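Local coordinates for kinetochore protein mis18 (Schizosaccharomyces pombe, PDB 5J6P) that helps maintain CENP-A at centromeres as a zinc-binding subunit of the CENP-A recruiting complex and keeps histones of the central core deacetylated, at residues A[52-64]-A[71-83]. Residues are numbered along the deposited sequence; the frame is centred on the assembly and turned at random.
With ZN (zinc ion), chain D.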
ATOM      1  N   ASP A  52      13.741 -17.003 -21.972  1.00 90.45           N
ATOM      2  CA  ASP A  52      14.696 -18.137 -21.977  1.00104.43           C
ATOM      3  C   ASP A  52      14.516 -19.031 -23.182  1.00106.32           C
ATOM      4  O   ASP A  52      15.515 -19.519 -23.766  1.00 99.10           O
ATOM      5  CB  ASP A  52      14.576 -18.995 -20.717  1.00108.67           C
ATOM      6  CG  ASP A  52      15.151 -18.321 -19.497  1.00110.05           C
ATOM      7  OD1 ASP A  52      15.961 -17.367 -19.637  1.00 99.97           O
ATOM      8  OD2 ASP A  52      14.778 -18.763 -18.391  1.00114.19           O
ATOM      9  N   ASP A  53      13.239 -19.215 -23.542  1.00 98.23           N
ATOM     10  CA  ASP A  53      12.832 -19.922 -24.762  1.00102.50           C
ATOM     11  C   ASP A  53      12.878 -19.069 -26.061  1.00 92.18           C
ATOM     12  O   ASP A  53      12.044 -19.251 -26.920  1.00 87.90           O
ATOM     13  CB  ASP A  53      11.420 -20.508 -24.559  1.00 98.61           C
ATOM     14  CG  ASP A  53      10.319 -19.453 -24.624  1.00 99.00           C
ATOM     15  OD1 ASP A  53      10.588 -18.271 -24.347  1.00101.38           O
ATOM     16  OD2 ASP A  53       9.180 -19.809 -24.969  1.00100.69           O
ATOM     17  N   GLY A  54      13.808 -18.124 -26.192  1.00 85.42           N
ATOM     18  CA  GLY A  54      13.957 -17.340 -27.423  1.00 87.37           C
ATOM     19  C   GLY A  54      12.732 -16.628 -28.005  1.00 84.47           C
ATOM     20  O   GLY A  54      12.858 -15.875 -28.972  1.00 84.73           O
ATOM     21  N   LEU A  55      11.555 -16.789 -27.404  1.00 83.07           N
ATOM     22  CA  LEU A  55      10.306 -16.516 -28.114  1.00 85.59           C
ATOM     23  C   LEU A  55       9.759 -15.086 -28.018  1.00 90.41           C
ATOM     24  O   LEU A  55       9.194 -14.570 -29.006  1.00 81.32           O
ATOM     25  CB  LEU A  55       9.225 -17.521 -27.703  1.00 94.76           C
ATOM     26  CG  LEU A  55       8.998 -18.640 -28.730  1.00112.58           C
ATOM     27  CD1 LEU A  55       8.105 -19.729 -28.128  1.00106.40           C
ATOM     28  CD2 LEU A  55       8.409 -18.067 -30.034  1.00121.64           C
ATOM     29  N   CYS A  56       9.889 -14.448 -26.852  1.00 82.99           N
ATOM     30  CA  CYS A  56       9.360 -13.090 -26.692  1.00 84.34           C
ATOM     31  C   CYS A  56      10.455 -12.086 -26.477  1.00 77.32           C
ATOM     32  O   CYS A  56      11.607 -12.451 -26.225  1.00 84.81           O
ATOM     33  CB  CYS A  56       8.391 -13.034 -25.534  1.00 86.08           C
ATOM     34  SG  CYS A  56       7.435 -14.535 -25.386  1.00 89.24           S
ATOM     35  N   VAL A  57      10.077 -10.823 -26.584  1.00 73.10           N
ATOM     36  CA  VAL A  57      10.980  -9.716 -26.300  1.00 81.96           C
ATOM     37  C   VAL A  57      10.386  -8.743 -25.255  1.00 78.37           C
ATOM     38  O   VAL A  57       9.299  -8.168 -25.432  1.00 76.03           O
ATOM     39  CB  VAL A  57      11.394  -9.008 -27.605  1.00 80.41           C
ATOM     40  CG1 VAL A  57      12.092  -7.676 -27.353  1.00 82.82           C
ATOM     41  CG2 VAL A  57      12.272  -9.944 -28.425  1.00 85.87           C
ATOM     42  N   TYR A  58      11.151  -8.540 -24.186  1.00 80.34           N
ATOM     43  CA  TYR A  58      10.755  -7.678 -23.092  1.00 78.57           C
ATOM     44  C   TYR A  58      11.840  -6.706 -22.702  1.00 78.69           C
ATOM     45  O   TYR A  58      13.033  -6.959 -22.859  1.00 83.68           O
ATOM     46  CB  TYR A  58      10.398  -8.512 -21.891  1.00 76.63           C
ATOM     47  CG  TYR A  58      11.581  -9.182 -21.229  1.00 76.26           C
ATOM     48  CD1 TYR A  58      12.342  -8.505 -20.282  1.00 82.48           C
ATOM     49  CD2 TYR A  58      11.903 -10.495 -21.502  1.00 75.56           C
ATOM     50  CE1 TYR A  58      13.399  -9.112 -19.652  1.00 79.79           C
ATOM     51  CE2 TYR A  58      12.964 -11.111 -20.871  1.00 78.01           C
ATOM     52  CZ  TYR A  58      13.709 -10.406 -19.953  1.00 77.50           C
ATOM     53  OH  TYR A  58      14.764 -10.987 -19.313  1.00 78.87           O
ATOM     54  N   SER A  59      11.391  -5.583 -22.182  1.00 82.74           N
ATOM     55  CA  SER A  59      12.238  -4.623 -21.505  1.00 80.47           C
ATOM     56  C   SER A  59      11.983  -4.755 -19.999  1.00 75.17           C
ATOM     57  O   SER A  59      10.846  -4.969 -19.577  1.00 76.07           O
ATOM     58  CB  SER A  59      11.911  -3.230 -22.003  1.00 80.92           C
ATOM     59  OG  SER A  59      12.422  -3.070 -23.313  1.00 89.88           O
ATOM     60  N   GLU A  60      13.041  -4.647 -19.201  1.00 76.61           N
ATOM     61  CA  GLU A  60      12.934  -4.698 -17.746  1.00 70.21           C
ATOM     62  C   GLU A  60      12.159  -3.522 -17.123  1.00 69.25           C
ATOM     63  O   GLU A  60      12.273  -2.408 -17.613  1.00 66.37           O
ATOM     64  CB  GLU A  60      14.315  -4.738 -17.167  1.00 73.31           C
ATOM     65  CG  GLU A  60      14.965  -6.098 -17.321  1.00 78.40           C
ATOM     66  CD  GLU A  60      16.312  -6.169 -16.633  1.00 80.23           C
ATOM     67  OE1 GLU A  60      17.035  -5.135 -16.660  1.00 84.80           O
ATOM     68  OE2 GLU A  60      16.627  -7.249 -16.074  1.00 79.48           O
ATOM     69  N   LEU A  61      11.352  -3.806 -16.078  1.00 70.49           N
ATOM     70  CA  LEU A  61      10.677  -2.778 -15.254  1.00 71.37           C
ATOM     71  C   LEU A  61      11.370  -2.580 -13.908  1.00 69.59           C
ATOM     72  O   LEU A  61      11.553  -3.562 -13.152  1.00 63.04           O
ATOM     73  CB  LEU A  61       9.263  -3.188 -14.910  1.00 84.33           C
ATOM     74  CG  LEU A  61       8.092  -2.973 -15.832  1.00 89.13           C
ATOM     75  CD1 LEU A  61       6.830  -3.443 -15.112  1.00 87.23           C
ATOM     76  CD2 LEU A  61       8.020  -1.506 -16.209  1.00 87.00           C
ATOM     77  N   SER A  62      11.678  -1.313 -13.591  1.00 77.08           N
ATOM     78  CA  SER A  62      12.345  -0.898 -12.331  1.00 71.20           C
ATOM     79  C   SER A  62      11.454  -0.006 -11.430  1.00 67.22           C
ATOM     80  O   SER A  62      10.688   0.781 -11.973  1.00 65.00           O
ATOM     81  CB  SER A  62      13.591  -0.124 -12.699  1.00 72.29           C
ATOM     82  OG  SER A  62      14.527  -0.941 -13.396  1.00 72.58           O
ATOM     83  N   CYS A  63      11.597  -0.125 -10.113  1.00 65.38           N
ATOM     84  CA  CYS A  63      10.891   0.739  -9.177  1.00 67.21           C
ATOM     85  C   CYS A  63      11.594   2.090  -9.083  1.00 66.54           C
ATOM     86  O   CYS A  63      12.670   2.203  -8.497  1.00 71.81           O
ATOM     87  CB  CYS A  63      10.814   0.087  -7.795  1.00 71.17           C
ATOM     88  SG  CYS A  63      10.627   1.254  -6.427  1.00 57.23           S
ATOM     89  N   THR A  64      10.977   3.108  -9.672  1.00 62.51           N
ATOM     90  CA  THR A  64      11.561   4.464  -9.730  1.00 69.67           C
ATOM     91  C   THR A  64      12.168   4.969  -8.438  1.00 73.11           C
ATOM     92  O   THR A  64      13.058   5.794  -8.490  1.00 87.39           O
ATOM     93  CB  THR A  64      10.534   5.526 -10.055  1.00 68.74           C
ATOM     94  OG1 THR A  64       9.364   5.234  -9.294  1.00 73.54           O
ATOM     95  CG2 THR A  64      10.236   5.531 -11.531  1.00 78.42           C
ATOM     96  N   GLY A  71      10.030  -6.429 -12.623  1.00 83.80           N
ATOM     97  CA  GLY A  71       9.150  -6.962 -13.656  1.00 85.53           C
ATOM     98  C   GLY A  71       9.671  -6.775 -15.058  1.00 73.99           C
ATOM     99  O   GLY A  71      10.893  -6.702 -15.280  1.00 78.15           O
ATOM    100  N   LYS A  72       8.730  -6.693 -15.991  1.00 72.82           N
ATOM    101  CA  LYS A  72       9.031  -6.511 -17.409  1.00 74.35           C
ATOM    102  C   LYS A  72       7.830  -6.161 -18.234  1.00 73.25           C
ATOM    103  O   LYS A  72       6.692  -6.433 -17.851  1.00 79.33           O
ATOM    104  CB  LYS A  72       9.653  -7.774 -17.992  1.00 71.47           C
ATOM    105  CG  LYS A  72       9.259  -9.033 -17.282  1.00 72.47           C
ATOM    106  CD  LYS A  72       9.885 -10.223 -17.952  1.00 81.72           C
ATOM    107  CE  LYS A  72      11.322 -10.448 -17.545  1.00 77.70           C
ATOM    108  NZ  LYS A  72      11.370 -11.337 -16.364  1.00 81.77           N
ATOM    109  N   VAL A  73       8.096  -5.550 -19.377  1.00 75.70           N
ATOM    110  CA  VAL A  73       7.067  -5.340 -20.383  1.00 80.69           C
ATOM    111  C   VAL A  73       7.441  -6.152 -21.584  1.00 82.81           C
ATOM    112  O   VAL A  73       8.444  -5.843 -22.241  1.00 88.54           O
ATOM    113  CB  VAL A  73       7.003  -3.885 -20.832  1.00 80.11           C
ATOM    114  CG1 VAL A  73       5.922  -3.717 -21.893  1.00 71.59           C
ATOM    115  CG2 VAL A  73       6.727  -2.987 -19.634  1.00 85.41           C
ATOM    116  N   TYR A  74       6.632  -7.156 -21.902  1.00 83.45           N
ATOM    117  CA  TYR A  74       6.807  -7.870 -23.174  1.00 75.55           C
ATOM    118  C   TYR A  74       6.364  -6.969 -24.330  1.00 77.56           C
ATOM    119  O   TYR A  74       5.204  -6.561 -24.390  1.00 69.97           O
ATOM    120  CB  TYR A  74       6.069  -9.186 -23.163  1.00 71.96           C
ATOM    121  CG  TYR A  74       6.718 -10.140 -22.198  1.00 71.28           C
ATOM    122  CD1 TYR A  74       6.413 -10.129 -20.860  1.00 76.28           C
ATOM    123  CD2 TYR A  74       7.690 -11.009 -22.616  1.00 76.76           C
ATOM    124  CE1 TYR A  74       7.020 -11.017 -19.987  1.00 76.49           C
ATOM    125  CE2 TYR A  74       8.327 -11.866 -21.744  1.00 69.97           C
ATOM    126  CZ  TYR A  74       7.983 -11.872 -20.438  1.00 67.07           C
ATOM    127  OH  TYR A  74       8.613 -12.719 -19.563  1.00 72.02           O
ATOM    128  N   ASN A  75       7.325  -6.624 -25.197  1.00 76.11           N
ATOM    129  CA  ASN A  75       7.100  -5.736 -26.343  1.00 83.05           C
ATOM    130  C   ASN A  75       6.678  -6.519 -27.592  1.00 80.81           C
ATOM    131  O   ASN A  75       5.895  -5.997 -28.407  1.00 80.51           O
ATOM    132  CB  ASN A  75       8.363  -4.929 -26.679  1.00 89.66           C
ATOM    133  CG  ASN A  75       9.070  -4.393 -25.448  1.00 92.15           C
ATOM    134  OD1 ASN A  75       8.665  -3.388 -24.865  1.00 92.12           O
ATOM    135  ND2 ASN A  75      10.137  -5.055 -25.057  1.00 91.44           N
ATOM    136  N   SER A  76       7.210  -7.746 -27.725  1.00 74.67           N
ATOM    137  CA  SER A  76       6.951  -8.620 -28.855  1.00 80.75           C
ATOM    138  C   SER A  76       6.644  -9.989 -28.381  1.00 81.00           C
ATOM    139  O   SER A  76       7.425 -10.593 -27.655  1.00 82.48           O
ATOM    140  CB  SER A  76       8.155  -8.740 -29.791  1.00 83.91           C
ATOM    141  OG  SER A  76       8.484  -7.478 -30.318  1.00 93.04           O
ATOM    142  N   THR A  77       5.521 -10.496 -28.866  1.00 91.62           N
ATOM    143  CA  THR A  77       5.030 -11.809 -28.504  1.00 90.24           C
ATOM    144  C   THR A  77       4.510 -12.560 -29.731  1.00 88.97           C
ATOM    145  O   THR A  77       4.277 -11.942 -30.811  1.00 80.05           O
ATOM    146  CB  THR A  77       3.876 -11.670 -27.489  1.00 93.90           C
ATOM    147  OG1 THR A  77       2.960 -10.639 -27.911  1.00 96.89           O
ATOM    148  CG2 THR A  77       4.423 -11.301 -26.149  1.00 93.76           C
ATOM    149  N   PRO A  78       4.325 -13.893 -29.569  1.00 88.37           N
ATOM    150  CA  PRO A  78       3.494 -14.711 -30.437  1.00 88.22           C
ATOM    151  C   PRO A  78       2.031 -14.316 -30.281  1.00 91.97           C
ATOM    152  O   PRO A  78       1.751 -13.330 -29.616  1.00 98.44           O
ATOM    153  CB  PRO A  78       3.657 -16.105 -29.826  1.00 87.89           C
ATOM    154  CG  PRO A  78       5.036 -16.114 -29.294  1.00 82.67           C
ATOM    155  CD  PRO A  78       5.139 -14.748 -28.679  1.00 90.88           C
ATOM    156  N   ILE A  79       1.117 -15.042 -30.923  1.00 94.96           N
ATOM    157  CA  ILE A  79      -0.342 -14.788 -30.767  1.00102.09           C
ATOM    158  C   ILE A  79      -0.824 -15.023 -29.380  1.00 96.74           C
ATOM    159  O   ILE A  79      -1.640 -14.247 -28.874  1.00 90.54           O
ATOM    160  CB  ILE A  79      -1.322 -15.635 -31.665  1.00104.85           C
ATOM    161  CG1 ILE A  79      -0.819 -17.087 -31.901  1.00116.07           C
ATOM    162  CG2 ILE A  79      -1.769 -14.872 -32.919  1.00 83.26           C
ATOM    163  CD1 ILE A  79       0.138 -17.288 -33.072  1.00131.83           C
ATOM    164  N   TYR A  80      -0.337 -16.113 -28.792  1.00 78.29           N
ATOM    165  CA  TYR A  80      -0.944 -16.634 -27.591  1.00 87.98           C
ATOM    166  C   TYR A  80      -0.667 -15.724 -26.373  1.00 94.82           C
ATOM    167  O   TYR A  80      -1.563 -15.460 -25.546  1.00 92.59           O
ATOM    168  CB  TYR A  80      -0.622 -18.124 -27.372  1.00 85.41           C
ATOM    169  CG  TYR A  80       0.821 -18.581 -27.478  1.00 88.22           C
ATOM    170  CD1 TYR A  80       1.416 -18.870 -28.719  1.00 91.73           C
ATOM    171  CD2 TYR A  80       1.582 -18.796 -26.334  1.00 97.31           C
ATOM    172  CE1 TYR A  80       2.738 -19.310 -28.800  1.00 88.88           C
ATOM    173  CE2 TYR A  80       2.899 -19.243 -26.408  1.00 90.81           C
ATOM    174  CZ  TYR A  80       3.475 -19.497 -27.632  1.00 89.44           C
ATOM    175  OH  TYR A  80       4.782 -19.940 -27.678  1.00102.92           O
ATOM    176  N   LEU A  81       0.538 -15.160 -26.335  1.00 88.95           N
ATOM    177  CA  LEU A  81       0.904 -14.164 -25.329  1.00 83.89           C
ATOM    178  C   LEU A  81       0.529 -12.710 -25.661  1.00 86.70           C
ATOM    179  O   LEU A  81       1.054 -11.801 -25.010  1.00 92.83           O
ATOM    180  CB  LEU A  81       2.407 -14.257 -25.029  1.00 80.94           C
ATOM    181  CG  LEU A  81       2.862 -15.587 -24.406  1.00 90.48           C
ATOM    182  CD1 LEU A  81       4.387 -15.657 -24.315  1.00 87.24           C
ATOM    183  CD2 LEU A  81       2.226 -15.808 -23.041  1.00 87.60           C
ATOM    184  N   ASP A  82      -0.396 -12.468 -26.602  1.00 84.01           N
ATOM    185  CA  ASP A  82      -0.839 -11.084 -26.894  1.00 80.86           C
ATOM    186  C   ASP A  82      -1.535 -10.391 -25.724  1.00 80.85           C
ATOM    187  O   ASP A  82      -1.680  -9.167 -25.763  1.00 78.63           O
ATOM    188  CB  ASP A  82      -1.746 -11.009 -28.118  1.00 86.29           C
ATOM    189  CG  ASP A  82      -0.980 -10.881 -29.409  1.00 95.94           C
ATOM    190  OD1 ASP A  82       0.007 -11.606 -29.565  1.00105.39           O
ATOM    191  OD2 ASP A  82      -1.362 -10.054 -30.270  1.00 99.04           O
ATOM    192  N   ASP A  83      -1.963 -11.153 -24.707  1.00 87.47           N
ATOM    193  CA  ASP A  83      -2.473 -10.588 -23.419  1.00 99.55           C
ATOM    194  C   ASP A  83      -1.428  -9.776 -22.669  1.00 99.27           C
ATOM    195  O   ASP A  83      -1.702  -8.704 -22.161  1.00 99.28           O
ATOM    196  CB  ASP A  83      -2.866 -11.697 -22.461  1.00104.88           C
ATOM    197  CG  ASP A  83      -3.686 -12.732 -23.110  1.00112.57           C
ATOM    198  OD1 ASP A  83      -4.862 -12.396 -23.403  1.00104.59           O
ATOM    199  OD2 ASP A  83      -3.115 -13.835 -23.352  1.00107.00           O
TER
HETATM  200 ZN    ZN D 201      11.230  -0.127  -4.792  1.00 20.00          ZN
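A beta hairpin of the Yippee/Mis18 domain pairs strand 57-63 antiparallel with strand 69-76, and a classic beta bulge interrupts it where N75 and S76 both face V57. V57 O accepts S76 N at 3.1 Å; N75 N also points at V57 O, but is modelled too close for its length to be trusted. N75 suits the bulge because its amide reaches back across the strands: ND2 makes weak hydrogen bonds to V57 O and to S59 OG, the latter held more firmly by T47 O of strand 42-50. Beyond the bulge, S59 and V73 exchange backbone bonds, and L61 N meets G71 O at 3.0 Å.

Y58, K72 and Y74 share one face. For Y58, chi1 of 71° sets CG between the backbone N and the carbonyl carbon, and one face of the ring meets the K72 chain: CE sits 3.4 Å from the ring centroid, while bends at chi3 and chi4 bring NZ over the same face in a cation-pi contact. Y58 CB in turn covers a face of the Y74 ring, 4.0 Å from its centroid. Without the Y58 ring, as with an alanine here, the K72 ammonium is likely to lose its aromatic partner and its chain to be freer to turn. On the other face, L61 CD2 packs against V73 CG2, and L61 is buried against V42, Y88 and F90. C63, at the end of strand 57-63, binds zinc through SG at 2.2 Å with C9, C12 and C66, the four-cysteine site typical of the beta-tent fold.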